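Putative nucleoside-diphosphate-sugar epimerase (Staphylococcus aureus subsp. aureus, PDB 3E48) is of unknown function but probably binds a nicotinamide dinucleotide on its Rossmann-type domain, as a putative nucleoside-diphosphate-sugar epimerase. Local coordinates at residues B[52-57]-B[83-88]; B[58-63]-B[93-98]. All coordinates share one frame; numbering follows the deposited sequence.

Contact 1. Residues B[52-57]-B[83-88]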
ATOM      1  N   ASP B  52      -7.803  -1.374 -22.869  1.00  7.94           N
ATOM      2  CA  ASP B  52      -8.291  -2.364 -21.910  1.00  7.96           C
ATOM      3  C   ASP B  52      -7.220  -2.413 -20.824  1.00  6.12           C
ATOM      4  O   ASP B  52      -6.112  -2.893 -21.064  1.00  7.95           O
ATOM      5  CB  ASP B  52      -8.427  -3.734 -22.586  1.00 14.08           C
ATOM      6  CG  ASP B  52      -8.774  -4.853 -21.608  1.00 18.66           C
ATOM      7  OD1 ASP B  52      -8.854  -6.015 -22.056  1.00 16.23           O
ATOM      8  OD2 ASP B  52      -8.963  -4.584 -20.401  1.00 12.56           O
ATOM      9  N   TYR B  53      -7.545  -1.894 -19.642  1.00  5.07           N
ATOM     10  CA  TYR B  53      -6.601  -1.869 -18.524  1.00  7.59           C
ATOM     11  C   TYR B  53      -5.950  -3.204 -18.205  1.00  9.41           C
ATOM     12  O   TYR B  53      -4.808  -3.246 -17.745  1.00 11.61           O
ATOM     13  CB  TYR B  53      -7.290  -1.406 -17.243  1.00  7.11           C
ATOM     14  CG  TYR B  53      -7.522   0.077 -17.101  1.00 12.98           C
ATOM     15  CD1 TYR B  53      -8.010   0.591 -15.906  1.00  8.36           C
ATOM     16  CD2 TYR B  53      -7.264   0.964 -18.147  1.00 10.15           C
ATOM     17  CE1 TYR B  53      -8.238   1.946 -15.740  1.00 11.53           C
ATOM     18  CE2 TYR B  53      -7.493   2.336 -17.992  1.00 13.78           C
ATOM     19  CZ  TYR B  53      -7.980   2.815 -16.780  1.00 10.89           C
ATOM     20  OH  TYR B  53      -8.202   4.161 -16.598  1.00 11.70           O
ATOM     21  N   PHE B  54      -6.675  -4.290 -18.437  1.00  8.34           N
ATOM     22  CA  PHE B  54      -6.160  -5.606 -18.100  1.00  9.38           C
ATOM     23  C   PHE B  54      -5.536  -6.370 -19.250  1.00 16.57           C
ATOM     24  O   PHE B  54      -5.400  -7.590 -19.202  1.00 15.39           O
ATOM     25  CB  PHE B  54      -7.271  -6.403 -17.426  1.00 11.78           C
ATOM     26  CG  PHE B  54      -7.734  -5.783 -16.140  1.00  9.96           C
ATOM     27  CD1 PHE B  54      -7.028  -5.995 -14.962  1.00 12.50           C
ATOM     28  CD2 PHE B  54      -8.832  -4.929 -16.121  1.00 10.13           C
ATOM     29  CE1 PHE B  54      -7.406  -5.362 -13.782  1.00 13.34           C
ATOM     30  CE2 PHE B  54      -9.221  -4.291 -14.951  1.00 21.99           C
ATOM     31  CZ  PHE B  54      -8.505  -4.507 -13.776  1.00 18.72           C
ATOM     32  N   ASN B  55      -5.145  -5.634 -20.282  1.00 11.61           N
ATOM     33  CA  ASN B  55      -4.477  -6.230 -21.426  1.00 10.14           C
ATOM     34  C   ASN B  55      -3.233  -5.376 -21.607  1.00  6.82           C
ATOM     35  O   ASN B  55      -3.308  -4.247 -22.091  1.00 12.22           O
ATOM     36  CB  ASN B  55      -5.368  -6.172 -22.664  1.00 12.44           C
ATOM     37  CG  ASN B  55      -4.731  -6.838 -23.860  1.00 14.98           C
ATOM     38  OD1 ASN B  55      -3.721  -6.368 -24.379  1.00 14.47           O
ATOM     39  ND2 ASN B  55      -5.311  -7.951 -24.298  1.00 24.07           N
ATOM     40  N   GLN B  56      -2.093  -5.916 -21.189  1.00 10.52           N
ATOM     41  CA  GLN B  56      -0.839  -5.182 -21.255  1.00 10.57           C
ATOM     42  C   GLN B  56      -0.539  -4.550 -22.603  1.00 12.48           C
ATOM     43  O   GLN B  56      -0.217  -3.366 -22.673  1.00 12.42           O
ATOM     44  CB  GLN B  56       0.331  -6.073 -20.838  1.00 12.03           C
ATOM     45  CG  GLN B  56       1.548  -5.263 -20.410  1.00 16.50           C
ATOM     46  CD  GLN B  56       2.529  -6.066 -19.579  1.00 22.43           C
ATOM     47  OE1 GLN B  56       3.319  -6.843 -20.111  1.00 20.79           O
ATOM     48  NE2 GLN B  56       2.471  -5.889 -18.260  1.00 20.22           N
ATOM     49  N   GLU B  57      -0.652  -5.327 -23.673  1.00 11.69           N
ATOM     50  CA  GLU B  57      -0.367  -4.793 -24.994  1.00 10.13           C
ATOM     51  C   GLU B  57      -1.329  -3.694 -25.422  1.00  8.91           C
ATOM     52  O   GLU B  57      -0.970  -2.817 -26.213  1.00  9.57           O
ATOM     53  CB  GLU B  57      -0.328  -5.927 -26.019  1.00 11.61           C
ATOM     54  CG  GLU B  57       0.885  -6.817 -25.819  1.00 21.28           C
ATOM     55  CD  GLU B  57       2.185  -6.024 -25.844  1.00 27.45           C
ATOM     56  OE1 GLU B  57       3.092  -6.324 -25.033  1.00 25.86           O
ATOM     57  OE2 GLU B  57       2.300  -5.096 -26.679  1.00 21.33           O
ATOM     58  N   ILE B  83      -4.915  -4.890  -9.036  1.00  9.52           N
ATOM     59  CA  ILE B  83      -3.466  -4.705  -9.138  1.00 10.46           C
ATOM     60  C   ILE B  83      -2.856  -4.727 -10.545  1.00 10.41           C
ATOM     61  O   ILE B  83      -2.027  -3.881 -10.877  1.00  9.91           O
ATOM     62  CB  ILE B  83      -2.714  -5.772  -8.293  1.00 16.10           C
ATOM     63  CG1 ILE B  83      -3.018  -5.560  -6.818  1.00 19.63           C
ATOM     64  CG2 ILE B  83      -1.216  -5.695  -8.550  1.00 23.86           C
ATOM     65  CD1 ILE B  83      -2.692  -4.171  -6.333  1.00 13.88           C
ATOM     66  N   PRO B  84      -3.234  -5.704 -11.382  1.00  9.29           N
ATOM     67  CA  PRO B  84      -2.671  -5.771 -12.738  1.00  9.70           C
ATOM     68  C   PRO B  84      -2.763  -4.441 -13.488  1.00 10.47           C
ATOM     69  O   PRO B  84      -1.947  -4.134 -14.355  1.00  8.53           O
ATOM     70  CB  PRO B  84      -3.496  -6.876 -13.390  1.00 13.89           C
ATOM     71  CG  PRO B  84      -3.735  -7.816 -12.226  1.00 12.48           C
ATOM     72  CD  PRO B  84      -4.132  -6.848 -11.132  1.00  8.45           C
ATOM     73  N   GLU B  85      -3.765  -3.660 -13.116  1.00  7.03           N
ATOM     74  CA  GLU B  85      -4.032  -2.346 -13.675  1.00 17.84           C
ATOM     75  C   GLU B  85      -2.803  -1.441 -13.614  1.00 10.55           C
ATOM     76  O   GLU B  85      -2.354  -0.882 -14.627  1.00  6.93           O
ATOM     77  CB  GLU B  85      -5.134  -1.736 -12.841  1.00 26.07           C
ATOM     78  CG  GLU B  85      -5.851  -0.593 -13.405  1.00 30.13           C
ATOM     79  CD  GLU B  85      -7.061  -0.310 -12.570  1.00 14.24           C
ATOM     80  OE1 GLU B  85      -6.967   0.486 -11.608  1.00  8.01           O
ATOM     81  OE2 GLU B  85      -8.096  -0.929 -12.863  1.00 11.16           O
ATOM     82  N   VAL B  86      -2.272  -1.293 -12.405  1.00 10.95           N
ATOM     83  CA  VAL B  86      -1.112  -0.441 -12.178  1.00  8.88           C
ATOM     84  C   VAL B  86       0.149  -1.077 -12.738  1.00  5.63           C
ATOM     85  O   VAL B  86       1.047  -0.374 -13.188  1.00  7.13           O
ATOM     86  CB  VAL B  86      -0.914  -0.138 -10.666  1.00 16.24           C
ATOM     87  CG1 VAL B  86      -0.619  -1.415  -9.900  1.00 18.19           C
ATOM     88  CG2 VAL B  86       0.211   0.874 -10.486  1.00 15.50           C
ATOM     89  N   GLU B  87       0.225  -2.404 -12.704  1.00  6.73           N
ATOM     90  CA  GLU B  87       1.389  -3.075 -13.261  1.00  6.58           C
ATOM     91  C   GLU B  87       1.432  -2.744 -14.748  1.00  6.03           C
ATOM     92  O   GLU B  87       2.488  -2.427 -15.282  1.00  6.11           O
ATOM     93  CB  GLU B  87       1.298  -4.594 -13.086  1.00  8.03           C
ATOM     94  CG  GLU B  87       1.604  -5.115 -11.681  1.00  8.37           C
ATOM     95  CD  GLU B  87       3.056  -4.939 -11.276  1.00 13.97           C
ATOM     96  OE1 GLU B  87       3.941  -5.008 -12.152  1.00 18.46           O
ATOM     97  OE2 GLU B  87       3.324  -4.755 -10.072  1.00 12.60           O
ATOM     98  N   ASN B  88       0.282  -2.805 -15.409  1.00  7.29           N
ATOM     99  CA  ASN B  88       0.242  -2.515 -16.832  1.00  6.79           C
ATOM    100  C   ASN B  88       0.539  -1.053 -17.115  1.00 10.72           C
ATOM    101  O   ASN B  88       1.202  -0.725 -18.100  1.00  7.00           O
ATOM    102  CB  ASN B  88      -1.103  -2.935 -17.424  1.00  8.69           C
ATOM    103  CG  ASN B  88      -1.252  -4.445 -17.485  1.00  9.74           C
ATOM    104  OD1 ASN B  88      -0.257  -5.175 -17.428  1.00 10.63           O
ATOM    105  ND2 ASN B  88      -2.487  -4.923 -17.612  1.00  7.12           N
TER
HETATM  106  O   HOH W   1      -2.955  -7.720 -17.335  1.00 19.46           O

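Contact 2. Residues B[58-63]-B[93-98]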
ATOM      1  N   SER B  58      -2.550  -3.733 -24.898  1.00  7.84           N
ATOM      2  CA  SER B  58      -3.532  -2.708 -25.217  1.00  6.64           C
ATOM      3  C   SER B  58      -3.029  -1.394 -24.606  1.00  8.29           C
ATOM      4  O   SER B  58      -3.111  -0.336 -25.234  1.00  8.64           O
ATOM      5  CB  SER B  58      -4.904  -3.070 -24.634  1.00 10.67           C
ATOM      6  OG  SER B  58      -5.864  -2.072 -24.931  1.00 17.85           O
HETATM    7  N   MSE B  59      -2.498  -1.466 -23.387  1.00  6.23           N
HETATM    8  CA  MSE B  59      -1.971  -0.270 -22.724  1.00  5.71           C
HETATM    9  C   MSE B  59      -0.718   0.223 -23.444  1.00  5.94           C
HETATM   10  O   MSE B  59      -0.549   1.421 -23.669  1.00  6.96           O
HETATM   11  CB  MSE B  59      -1.655  -0.561 -21.248  1.00 12.22           C
HETATM   12  CG  MSE B  59      -2.868  -0.511 -20.315  1.00 31.76           C
HETATM   13 SE   MSE B  59      -3.091   1.202 -19.364  1.00 36.65          SE
HETATM   14  CE  MSE B  59      -2.938   0.538 -17.550  1.00 37.68           C
ATOM     15  N   VAL B  60       0.167  -0.702 -23.805  1.00  7.02           N
ATOM     16  CA  VAL B  60       1.385  -0.337 -24.524  1.00  7.92           C
ATOM     17  C   VAL B  60       1.041   0.411 -25.812  1.00  5.98           C
ATOM     18  O   VAL B  60       1.607   1.472 -26.100  1.00  7.97           O
ATOM     19  CB  VAL B  60       2.223  -1.584 -24.896  1.00 11.58           C
ATOM     20  CG1 VAL B  60       3.368  -1.188 -25.816  1.00 10.36           C
ATOM     21  CG2 VAL B  60       2.764  -2.235 -23.635  1.00 13.35           C
ATOM     22  N   GLU B  61       0.108  -0.138 -26.583  1.00  7.46           N
ATOM     23  CA  GLU B  61      -0.294   0.487 -27.839  1.00  7.67           C
ATOM     24  C   GLU B  61      -0.887   1.876 -27.632  1.00  6.59           C
ATOM     25  O   GLU B  61      -0.534   2.820 -28.335  1.00  9.20           O
ATOM     26  CB  GLU B  61      -1.312  -0.397 -28.570  1.00  8.44           C
ATOM     27  CG  GLU B  61      -0.738  -1.692 -29.114  1.00 15.63           C
ATOM     28  CD  GLU B  61       0.421  -1.454 -30.068  1.00 24.93           C
ATOM     29  OE1 GLU B  61       0.278  -0.599 -30.969  1.00 16.19           O
ATOM     30  OE2 GLU B  61       1.465  -2.126 -29.917  1.00 30.76           O
ATOM     31  N   ALA B  62      -1.788   1.998 -26.666  1.00  6.97           N
ATOM     32  CA  ALA B  62      -2.438   3.270 -26.382  1.00  9.06           C
ATOM     33  C   ALA B  62      -1.473   4.364 -25.939  1.00  4.86           C
ATOM     34  O   ALA B  62      -1.723   5.545 -26.178  1.00  6.82           O
ATOM     35  CB  ALA B  62      -3.514   3.073 -25.315  1.00  8.41           C
ATOM     36  N   PHE B  63      -0.376   3.973 -25.297  1.00  7.12           N
ATOM     37  CA  PHE B  63       0.606   4.931 -24.791  1.00  7.13           C
ATOM     38  C   PHE B  63       1.662   5.362 -25.808  1.00  4.71           C
ATOM     39  O   PHE B  63       2.442   6.275 -25.534  1.00  7.11           O
ATOM     40  CB  PHE B  63       1.312   4.361 -23.548  1.00  6.97           C
ATOM     41  CG  PHE B  63       0.455   4.325 -22.298  1.00  6.71           C
ATOM     42  CD1 PHE B  63      -0.898   4.665 -22.324  1.00  7.53           C
ATOM     43  CD2 PHE B  63       1.018   3.944 -21.082  1.00  7.00           C
ATOM     44  CE1 PHE B  63      -1.674   4.620 -21.154  1.00  6.82           C
ATOM     45  CE2 PHE B  63       0.253   3.896 -19.918  1.00  5.43           C
ATOM     46  CZ  PHE B  63      -1.095   4.236 -19.954  1.00  8.83           C
ATOM     47  N   ALA B  93       4.047   2.473 -19.746  1.00  6.09           N
ATOM     48  CA  ALA B  93       4.678   3.785 -19.721  1.00  7.02           C
ATOM     49  C   ALA B  93       6.153   3.640 -20.092  1.00  8.01           C
ATOM     50  O   ALA B  93       6.690   4.443 -20.850  1.00  9.27           O
ATOM     51  CB  ALA B  93       4.531   4.423 -18.333  1.00  6.94           C
ATOM     52  N   LYS B  94       6.807   2.607 -19.570  1.00  9.36           N
ATOM     53  CA  LYS B  94       8.220   2.396 -19.872  1.00 10.73           C
ATOM     54  C   LYS B  94       8.439   1.963 -21.316  1.00 10.35           C
ATOM     55  O   LYS B  94       9.294   2.501 -22.017  1.00 11.95           O
ATOM     56  CB  LYS B  94       8.819   1.341 -18.937  1.00 14.53           C
ATOM     57  CG  LYS B  94       8.972   1.802 -17.501  1.00 14.59           C
ATOM     58  CD  LYS B  94       9.668   0.742 -16.666  1.00 26.20           C
ATOM     59  CE  LYS B  94      10.008   1.256 -15.279  1.00 22.53           C
ATOM     60  NZ  LYS B  94      10.713   0.216 -14.481  1.00 23.12           N
ATOM     61  N   GLN B  95       7.657   0.982 -21.746  1.00  5.83           N
ATOM     62  CA  GLN B  95       7.748   0.434 -23.093  1.00  8.70           C
ATOM     63  C   GLN B  95       7.533   1.490 -24.171  1.00 11.44           C
ATOM     64  O   GLN B  95       8.297   1.571 -25.137  1.00 11.07           O
ATOM     65  CB  GLN B  95       6.701  -0.674 -23.257  1.00 11.29           C
ATOM     66  CG  GLN B  95       6.975  -1.678 -24.369  1.00 21.51           C
ATOM     67  CD  GLN B  95       8.166  -2.574 -24.069  1.00 21.03           C
ATOM     68  OE1 GLN B  95       8.338  -3.046 -22.943  1.00 26.81           O
ATOM     69  NE2 GLN B  95       8.987  -2.825 -25.082  1.00 25.59           N
ATOM     70  N   SER B  96       6.502   2.311 -23.995  1.00  7.94           N
ATOM     71  CA  SER B  96       6.177   3.318 -24.993  1.00  8.22           C
ATOM     72  C   SER B  96       6.771   4.710 -24.781  1.00  8.10           C
ATOM     73  O   SER B  96       6.499   5.630 -25.552  1.00  9.16           O
ATOM     74  CB  SER B  96       4.660   3.381 -25.153  1.00  7.36           C
ATOM     75  OG  SER B  96       4.190   2.130 -25.650  1.00  8.69           O
ATOM     76  N   GLY B  97       7.578   4.859 -23.735  1.00  8.64           N
ATOM     77  CA  GLY B  97       8.246   6.128 -23.485  1.00 10.93           C
ATOM     78  C   GLY B  97       7.473   7.290 -22.892  1.00 10.73           C
ATOM     79  O   GLY B  97       7.767   8.449 -23.197  1.00 10.62           O
ATOM     80  N   VAL B  98       6.491   6.991 -22.049  1.00  5.01           N
ATOM     81  CA  VAL B  98       5.712   8.033 -21.390  1.00  6.98           C
ATOM     82  C   VAL B  98       6.624   8.635 -20.316  1.00  9.90           C
ATOM     83  O   VAL B  98       7.191   7.911 -19.501  1.00  9.97           O
ATOM     84  CB  VAL B  98       4.450   7.438 -20.738  1.00  7.27           C
ATOM     85  CG1 VAL B  98       3.697   8.516 -19.960  1.00 10.23           C
ATOM     86  CG2 VAL B  98       3.556   6.834 -21.817  1.00 10.88           C
TER

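Contact 1. Residues B[52-57]-B[83-88]
Asn88 reaches from the first turns of helix 84-96 to the turn that leads into helix 56-63 and uses both ends of its amide there. ND2 gives a nearly straight hydrogen bond, 2.9 Å long and 175° at the hydrogen, to the carbonyl O of Tyr53, which lies in the plane of the donor amide. OD1 in turn accepts from Gln56 NE2 at 2.9 Å, a more bent bond, with the two amide planes 81° apart. An asparagine suits this place because one short side chain can donate and accept at once; a water that accepts from ND2 at 2.8 Å also gives a weak bond to Phe54 O. Gln56 starts with CG anti to its backbone N (chi1 -159°), which sets CG 3.5 Å from Asn88 OD1, and the chain runs on extended to the amide that gives the bond.

Next to these bonds, the extended Glu85 lays CG and its carboxylate beside Tyr53: OE2 is 3.4 Å from CD1, at the ring edge. Phe54 meets Pro84, CD1 to CB, at 4.0 Å. Farther out, Ser74 hydrogen-bonds Glu85 OE2, while Tyr53 OH bonds to Ile72 O and Thr6 OG1 and its ring stacks with Phe71. The turn itself is a type I beta turn from Asp52 to Asn55, braced by an Asx turn in which Asp52 OD2 accepts from Phe54 N, and Asn55, at the N-cap of helix 56-63, accepts from Ser58 N with OD1. The hydrogen bonds of the Asn88 side-chain amide thus tie the helix entrance to its neighbour through neutral, directional groups, while the carboxylate of Glu85 receives a hydrogen bond from outside the pair.

Contact 2. Residues B[58-63]-B[93-98]
Ser96 and Val60 join the C-terminal ends of two neighbouring helices, 56-63 and 84-96, which pack beside each other in the Rossmann-type domain. With OG anti to its carbonyl carbon (chi1 -63°), Ser96 donates a 2.7 Å hydrogen bond from OG to Val60 O, approaching at a C=O...O angle of 127° and tilted 28° from the carbonyl plane. Val60 CG1 lies 3.4 Å from the same OG, and the methylene CG of Gln95 rests against CG1 at 3.9 Å before the chain bends at chi2. Serine is well suited here, being small enough for the helices to come close while still able to reach a carbonyl.

Phe63 occupies the apolar part. Its ring turns an edge to the start of 93-98, where Ala93 N lies in the ring plane, 3.6 Å from CD2; a small residue is consistent with so close an approach to the backbone. Leu89 and Ala92 of helix 84-96 and Val69 of strand 68-71 also touch Phe63, so the ring sits between helix and sheet. Beyond the helix end, Gly97 adopts a positive phi, which its lack of a side chain allows, and forms a Schellman motif whose Val98 N bonds to Ala93 O. Val98, just past the glycine, points its side chain toward helix 56-63, and its CG2 methyl lies 3.8 Å from Phe63 CB.

Contacts 1 and 2 lie at successive levels of one helix pair, 56-63 with 84-96, their centres about 11 Å apart: contact 1 near the start of both helices, contact 2 near their ends. Selenomethionine Met59 bridges the two, its CE lying 3.3 Å from Glu85 O and packing against Asn88, while Ser58 OG forms a probable hydrogen bond of 2.9 Å with Asp52 N. Contact 1 has two direct hydrogen bonds across it and contact 2 has one, beside the packing of Phe63 on Ala93 and Val98. The second subunit packs on Pro84 and Glu87 of contact 1 through its Phe80, whereas no other chain of the assembly touches the segments of contact 2.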